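Local coordinates for putative DNA-binding protein (Salmonella choleraesuis, PDB 2HX0) that probably binds DNA and carries a magnesium site in a trimer of PCC-domain subunits, at residues 15-21 and 121-127; 44-48 and 127-131. The protein carries 2 engineered substitutions. The contacts are given in a common frame with arbitrary orientation. Residue numbers count along the deposited sequence, not the author numbering.

Overall arrangement
Interactions 1 and 2 are neighbours, with centres about 8 Å apart. They share Ala127, in the short link between strands 113-124 and 128-134. Interaction 1 pairs two adjacent strands of the large antiparallel sheet, and backbone hydrogen bonds dominate it. It is partly buried: Phe20, Tyr21 and 121-125 are buried, while Thr17 is exposed and Pro126 and Ala127 partly so. Interaction 2 is smaller and more buried. It joins the loop leading into strand 47-56 to the two-stranded hairpin through one backbone hydrogen bond and an aromatic ring. The contacts touch directly: Leu125 N is 2.8 Å from Ala46 O, a probable hydrogen bond. Both also meet the third subunit.

Interaction 1: 15-21 and 121-127; sequences ASTARFY and VIGELPA
Strand 15-25, outermost in the large antiparallel PCC-domain sheet of its own chain, pairs here with strand 113-124; the sheet runs on into the neighbouring subunits. Strand 19-21 runs antiparallel to strand 121-124, the N-to-C directions 153° apart and the axes 4.6 Å apart. Both are extended. Val121 CG1 lies 3.9 Å from CD2 of Phe20 (chi1 m), a ring that also meets Trp48 of the second subunit. Ile122 forms a hydrogen-bonded pair with Tyr21: Ile122 N to Tyr21 O and Tyr21 N to Ile122 O are both 2.8 Å. Gly123 faces Phe20 in a non-hydrogen-bonded pair, CA to CA 4.5 Å. Phe20 CD2 comes 3.6 Å from Gly123 CA, and a CB there would crowd the ring. Glu124 makes a hydrogen-bonded pair with Arg19: Glu124 N to Arg19 O 2.8 Å, Arg19 N to Glu124 O 2.9 Å. On the face of Arg19 (chi1 t, chi2 t, chi3 p), Tyr21, Ile122 and Glu124 (chi1 t, chi2 p), Glu124 CG lies over the Arg19 guanidinium. A water links Glu124 OE2 (2.6 Å) to Arg19 NH2 (3.0 Å). Arg19 NE and NH2 donate to Tyr21 OH at 2.7 and 2.8 Å. The Glu124 carboxylate is mainly held by backbone N of Ala46 and of Arg45, itself engineered, and a salt bridge to Arg148. Leu125 (chi1 m) brings CD2 to 4.0 Å from Ala18 CB and touches Phe20 of the third subunit. Pro126 (phi/psi -55/-24) turns the chain, its CD 3.2 Å from Thr17 O. Ala127 N donates to Ser16 OG (chi1 t) at 3.1 Å; Ser16 OG donates to Thr17 O at 2.7 Å.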
loop_
_atom_site.group_PDB
_atom_site.type_symbol
_atom_site.label_atom_id
_atom_site.label_comp_id
_atom_site.label_asym_id
_atom_site.label_seq_id
_atom_site.Cartn_x
_atom_site.Cartn_y
_atom_site.Cartn_z
ATOM N N ALA A 15 3.174 6.227 -18.605
ATOM C CA ALA A 15 3.748 4.886 -18.794
ATOM C C ALA A 15 5.253 4.681 -18.612
ATOM O O ALA A 15 6.069 5.420 -19.165
ATOM C CB ALA A 15 3.329 4.347 -20.151
ATOM N N SER A 16 5.610 3.646 -17.853
ATOM C CA SER A 16 7.013 3.327 -17.615
ATOM C C SER A 16 7.218 1.977 -16.940
ATOM O O SER A 16 6.343 1.488 -16.224
ATOM C CB SER A 16 7.660 4.408 -16.740
ATOM O OG SER A 16 9.026 4.121 -16.484
ATOM N N THR A 17 8.377 1.373 -17.185
ATOM C CA THR A 17 8.729 0.125 -16.526
ATOM C C THR A 17 9.213 0.647 -15.176
ATOM O O THR A 17 9.351 1.858 -14.995
ATOM C CB THR A 17 9.907 -0.571 -17.225
ATOM O OG1 THR A 17 11.033 0.316 -17.248
ATOM C CG2 THR A 17 9.534 -0.943 -18.651
ATOM N N ALA A 18 9.457 -0.238 -14.224
ATOM C CA ALA A 18 9.935 0.220 -12.932
ATOM C C ALA A 18 11.157 -0.554 -12.484
ATOM O O ALA A 18 11.325 -1.726 -12.818
ATOM C CB ALA A 18 8.833 0.087 -11.887
ATOM N N ARG A 19 12.021 0.134 -11.747
ATOM C CA ARG A 19 13.212 -0.463 -11.168
ATOM C C ARG A 19 12.925 -0.360 -9.673
ATOM O O ARG A 19 12.493 0.690 -9.206
ATOM C CB ARG A 19 14.454 0.355 -11.535
ATOM C CG ARG A 19 15.765 -0.284 -11.102
ATOM C CD ARG A 19 16.967 0.456 -11.673
ATOM N NE ARG A 19 17.086 1.814 -11.152
ATOM C CZ ARG A 19 16.936 2.917 -11.880
ATOM N NH1 ARG A 19 16.660 2.832 -13.172
ATOM N NH2 ARG A 19 17.078 4.107 -11.314
ATOM N N PHE A 20 13.143 -1.438 -8.929
ATOM C CA PHE A 20 12.869 -1.407 -7.496
ATOM C C PHE A 20 14.106 -1.472 -6.630
ATOM O O PHE A 20 15.122 -2.060 -7.001
ATOM C CB PHE A 20 11.923 -2.540 -7.108
ATOM C CG PHE A 20 10.566 -2.411 -7.721
ATOM C CD1 PHE A 20 10.305 -2.929 -8.989
ATOM C CD2 PHE A 20 9.560 -1.718 -7.059
ATOM C CE1 PHE A 20 9.053 -2.752 -9.590
ATOM C CE2 PHE A 20 8.309 -1.534 -7.650
ATOM C CZ PHE A 20 8.059 -2.053 -8.916
ATOM N N TYR A 21 13.998 -0.857 -5.462
ATOM C CA TYR A 21 15.084 -0.821 -4.497
ATOM C C TYR A 21 14.570 -1.313 -3.157
ATOM O O TYR A 21 13.483 -0.938 -2.729
ATOM C CB TYR A 21 15.604 0.603 -4.317
ATOM C CG TYR A 21 16.231 1.213 -5.545
ATOM C CD1 TYR A 21 15.452 1.823 -6.519
ATOM C CD2 TYR A 21 17.612 1.190 -5.725
ATOM C CE1 TYR A 21 16.033 2.406 -7.646
ATOM C CE2 TYR A 21 18.204 1.768 -6.846
ATOM C CZ TYR A 21 17.410 2.373 -7.799
ATOM O OH TYR A 21 18.003 2.951 -8.897
ATOM N N VAL A 121 10.394 -0.886 0.068
ATOM C CA VAL A 121 10.608 -1.286 -1.313
ATOM C C VAL A 121 10.189 -0.025 -2.060
ATOM O O VAL A 121 9.031 0.395 -1.988
ATOM C CB VAL A 121 9.732 -2.462 -1.756
ATOM C CG1 VAL A 121 9.932 -2.702 -3.255
ATOM C CG2 VAL A 121 10.122 -3.703 -0.993
ATOM N N ILE A 122 11.146 0.600 -2.732
ATOM C CA ILE A 122 10.880 1.827 -3.463
ATOM C C ILE A 122 10.940 1.599 -4.964
ATOM O O ILE A 122 11.886 1.004 -5.468
ATOM C CB ILE A 122 11.903 2.914 -3.073
ATOM C CG1 ILE A 122 11.761 3.236 -1.578
ATOM C CG2 ILE A 122 11.702 4.160 -3.934
ATOM C CD1 ILE A 122 12.161 2.160 -0.625
ATOM N N GLY A 123 9.915 2.062 -5.671
ATOM C CA GLY A 123 9.895 1.916 -7.114
ATOM C C GLY A 123 10.327 3.208 -7.780
ATOM O O GLY A 123 10.048 4.291 -7.271
ATOM N N GLU A 124 11.036 3.089 -8.898
ATOM C CA GLU A 124 11.497 4.241 -9.678
ATOM C C GLU A 124 11.014 4.001 -11.107
ATOM O O GLU A 124 11.111 2.886 -11.620
ATOM C CB GLU A 124 13.028 4.341 -9.652
ATOM C CG GLU A 124 13.637 5.212 -10.767
ATOM C CD GLU A 124 13.488 6.713 -10.539
ATOM O OE1 GLU A 124 12.636 7.128 -9.729
ATOM O OE2 GLU A 124 14.225 7.487 -11.187
ATOM N N LEU A 125 10.485 5.043 -11.741
ATOM C CA LEU A 125 9.976 4.938 -13.111
ATOM C C LEU A 125 10.971 5.641 -14.037
ATOM O O LEU A 125 10.877 6.847 -14.261
ATOM C CB LEU A 125 8.598 5.601 -13.184
ATOM C CG LEU A 125 7.599 5.017 -12.178
ATOM C CD1 LEU A 125 6.418 5.960 -11.993
ATOM C CD2 LEU A 125 7.146 3.648 -12.657
ATOM N N PRO A 126 11.926 4.882 -14.608
ATOM C CA PRO A 126 12.955 5.429 -15.497
ATOM C C PRO A 126 12.520 6.233 -16.718
ATOM O O PRO A 126 13.292 7.051 -17.213
ATOM C CB PRO A 126 13.773 4.193 -15.886
ATOM C CG PRO A 126 13.559 3.249 -14.732
ATOM C CD PRO A 126 12.079 3.422 -14.483
ATOM N N ALA A 127 11.304 6.017 -17.208
ATOM C CA ALA A 127 10.845 6.749 -18.384
ATOM C C ALA A 127 10.150 8.063 -18.045
ATOM O O ALA A 127 9.777 8.827 -18.942
ATOM C CB ALA A 127 9.913 5.866 -19.218
HETATM O O HOH W 1 16.332 6.712 -12.554
#

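Interaction 2: 44-48 and 127-131; sequences LRAAW and ALTFS. Engineered in segment 44-48: Arg45 (natural residue His).
The backbones meet at one point rather than as a ladder. Residues 44-46 are a loop leading into strand 47-56 of the large sheet. Residues 128-131 are extended and begin the antiparallel hairpin of strands 128-134 and 141-147. Ala46 lies opposite Phe130, CA to CA 4.9 Å. A single, nearly linear hydrogen bond joins the segments: Phe130 N to Arg45 O, 2.7 Å, 175°. Arg45 has phi/psi -111/-11 and Ala46 -159/77, so the chain bends before the strand starts.

Phe130 (chi1 m, chi2 -14°) turns its ring face to Ala46. The Ala46 CB is 3.6 Å from the ring centroid and 7° off the normal, a CH-pi contact. Ala46 CB also reaches Leu128 O at 3.5 Å. Ala47 O meets the ring edge, 3.4 Å from Phe130 CE2. The hairpin is thereby tied to the large sheet, and Leu128 and Phe130 also pack on Ala22 of the third subunit. The side chain of Arg45, an engineered residue (naturally His), has chi1 to chi3 all m. Thr129 CG2 lies over one face of its guanidinium, 3.5 Å from NH1. A water bridges Arg45 NH1 (3.1 Å) and Phe130 O (2.8 Å).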
loop_
_atom_site.group_PDB
_atom_site.type_symbol
_atom_site.label_atom_id
_atom_site.label_comp_id
_atom_site.label_asym_id
_atom_site.label_seq_id
_atom_site.Cartn_x
_atom_site.Cartn_y
_atom_site.Cartn_z
ATOM N N LEU A 44 17.060 9.442 -8.005
ATOM C CA LEU A 44 15.718 9.034 -8.406
ATOM C C LEU A 44 14.910 10.258 -8.838
ATOM O O LEU A 44 14.860 11.262 -8.125
ATOM C CB LEU A 44 15.027 8.316 -7.244
ATOM C CG LEU A 44 15.785 7.102 -6.690
ATOM C CD1 LEU A 44 14.944 6.421 -5.612
ATOM C CD2 LEU A 44 16.113 6.129 -7.818
ATOM N N ARG A 45 14.267 10.162 -10.000
ATOM C CA ARG A 45 13.486 11.274 -10.537
ATOM C C ARG A 45 11.974 11.055 -10.566
ATOM O O ARG A 45 11.224 11.995 -10.808
ATOM C CB ARG A 45 13.945 11.614 -11.962
ATOM C CG ARG A 45 15.430 11.928 -12.117
ATOM C CD ARG A 45 15.861 13.098 -11.254
ATOM N NE ARG A 45 15.165 14.338 -11.585
ATOM C CZ ARG A 45 15.343 15.028 -12.708
ATOM N NH1 ARG A 45 14.655 16.146 -12.910
ATOM N NH2 ARG A 45 16.203 14.607 -13.626
ATOM N N ALA A 46 11.524 9.829 -10.329
ATOM C CA ALA A 46 10.089 9.537 -10.346
ATOM C C ALA A 46 9.840 8.265 -9.548
ATOM O O ALA A 46 9.607 7.199 -10.114
ATOM C CB ALA A 46 9.615 9.356 -11.776
ATOM N N ALA A 47 9.867 8.389 -8.227
ATOM C CA ALA A 47 9.710 7.231 -7.367
ATOM C C ALA A 47 8.452 7.247 -6.517
ATOM O O ALA A 47 7.773 8.265 -6.405
ATOM C CB ALA A 47 10.949 7.100 -6.466
ATOM N N TRP A 48 8.138 6.097 -5.934
ATOM C CA TRP A 48 6.978 5.975 -5.059
ATOM C C TRP A 48 7.258 4.845 -4.082
ATOM O O TRP A 48 8.113 3.996 -4.335
ATOM C CB TRP A 48 5.705 5.702 -5.888
ATOM C CG TRP A 48 5.374 4.254 -6.177
ATOM C CD1 TRP A 48 4.506 3.456 -5.487
ATOM C CD2 TRP A 48 5.869 3.461 -7.263
ATOM N NE1 TRP A 48 4.426 2.217 -6.078
ATOM C CE2 TRP A 48 5.254 2.194 -7.170
ATOM C CE3 TRP A 48 6.774 3.701 -8.305
ATOM C CZ2 TRP A 48 5.511 1.166 -8.085
ATOM C CZ3 TRP A 48 7.032 2.679 -9.214
ATOM C CH2 TRP A 48 6.401 1.425 -9.096
ATOM N N ALA A 127 11.304 6.017 -17.208
ATOM C CA ALA A 127 10.845 6.749 -18.384
ATOM C C ALA A 127 10.150 8.063 -18.045
ATOM O O ALA A 127 9.777 8.827 -18.942
ATOM C CB ALA A 127 9.913 5.866 -19.218
ATOM N N LEU A 128 9.988 8.340 -16.756
ATOM C CA LEU A 128 9.302 9.554 -16.332
ATOM C C LEU A 128 10.109 10.408 -15.365
ATOM O O LEU A 128 11.119 9.974 -14.819
ATOM C CB LEU A 128 7.979 9.184 -15.652
ATOM C CG LEU A 128 7.014 8.291 -16.437
ATOM C CD1 LEU A 128 5.894 7.830 -15.516
ATOM C CD2 LEU A 128 6.446 9.048 -17.632
ATOM N N THR A 129 9.638 11.632 -15.160
ATOM C CA THR A 129 10.262 12.550 -14.219
ATOM C C THR A 129 9.140 13.262 -13.482
ATOM O O THR A 129 8.214 13.790 -14.109
ATOM C CB THR A 129 11.140 13.612 -14.923
ATOM O OG1 THR A 129 12.277 12.978 -15.521
ATOM C CG2 THR A 129 11.630 14.645 -13.919
ATOM N N PHE A 130 9.203 13.242 -12.155
ATOM C CA PHE A 130 8.206 13.917 -11.331
ATOM C C PHE A 130 8.747 15.283 -10.937
ATOM O O PHE A 130 9.947 15.448 -10.702
ATOM C CB PHE A 130 7.929 13.161 -10.023
ATOM C CG PHE A 130 7.213 11.848 -10.186
ATOM C CD1 PHE A 130 6.580 11.506 -11.379
ATOM C CD2 PHE A 130 7.153 10.958 -9.117
ATOM C CE1 PHE A 130 5.896 10.293 -11.503
ATOM C CE2 PHE A 130 6.474 9.746 -9.224
ATOM C CZ PHE A 130 5.843 9.410 -10.422
ATOM N N SER A 131 7.855 16.261 -10.858
ATOM C CA SER A 131 8.220 17.603 -10.425
ATOM C C SER A 131 6.995 18.164 -9.722
ATOM O O SER A 131 5.915 17.573 -9.783
ATOM C CB SER A 131 8.611 18.493 -11.613
ATOM O OG SER A 131 7.538 18.664 -12.520
HETATM O O HOH W 2 11.992 17.156 -11.605
#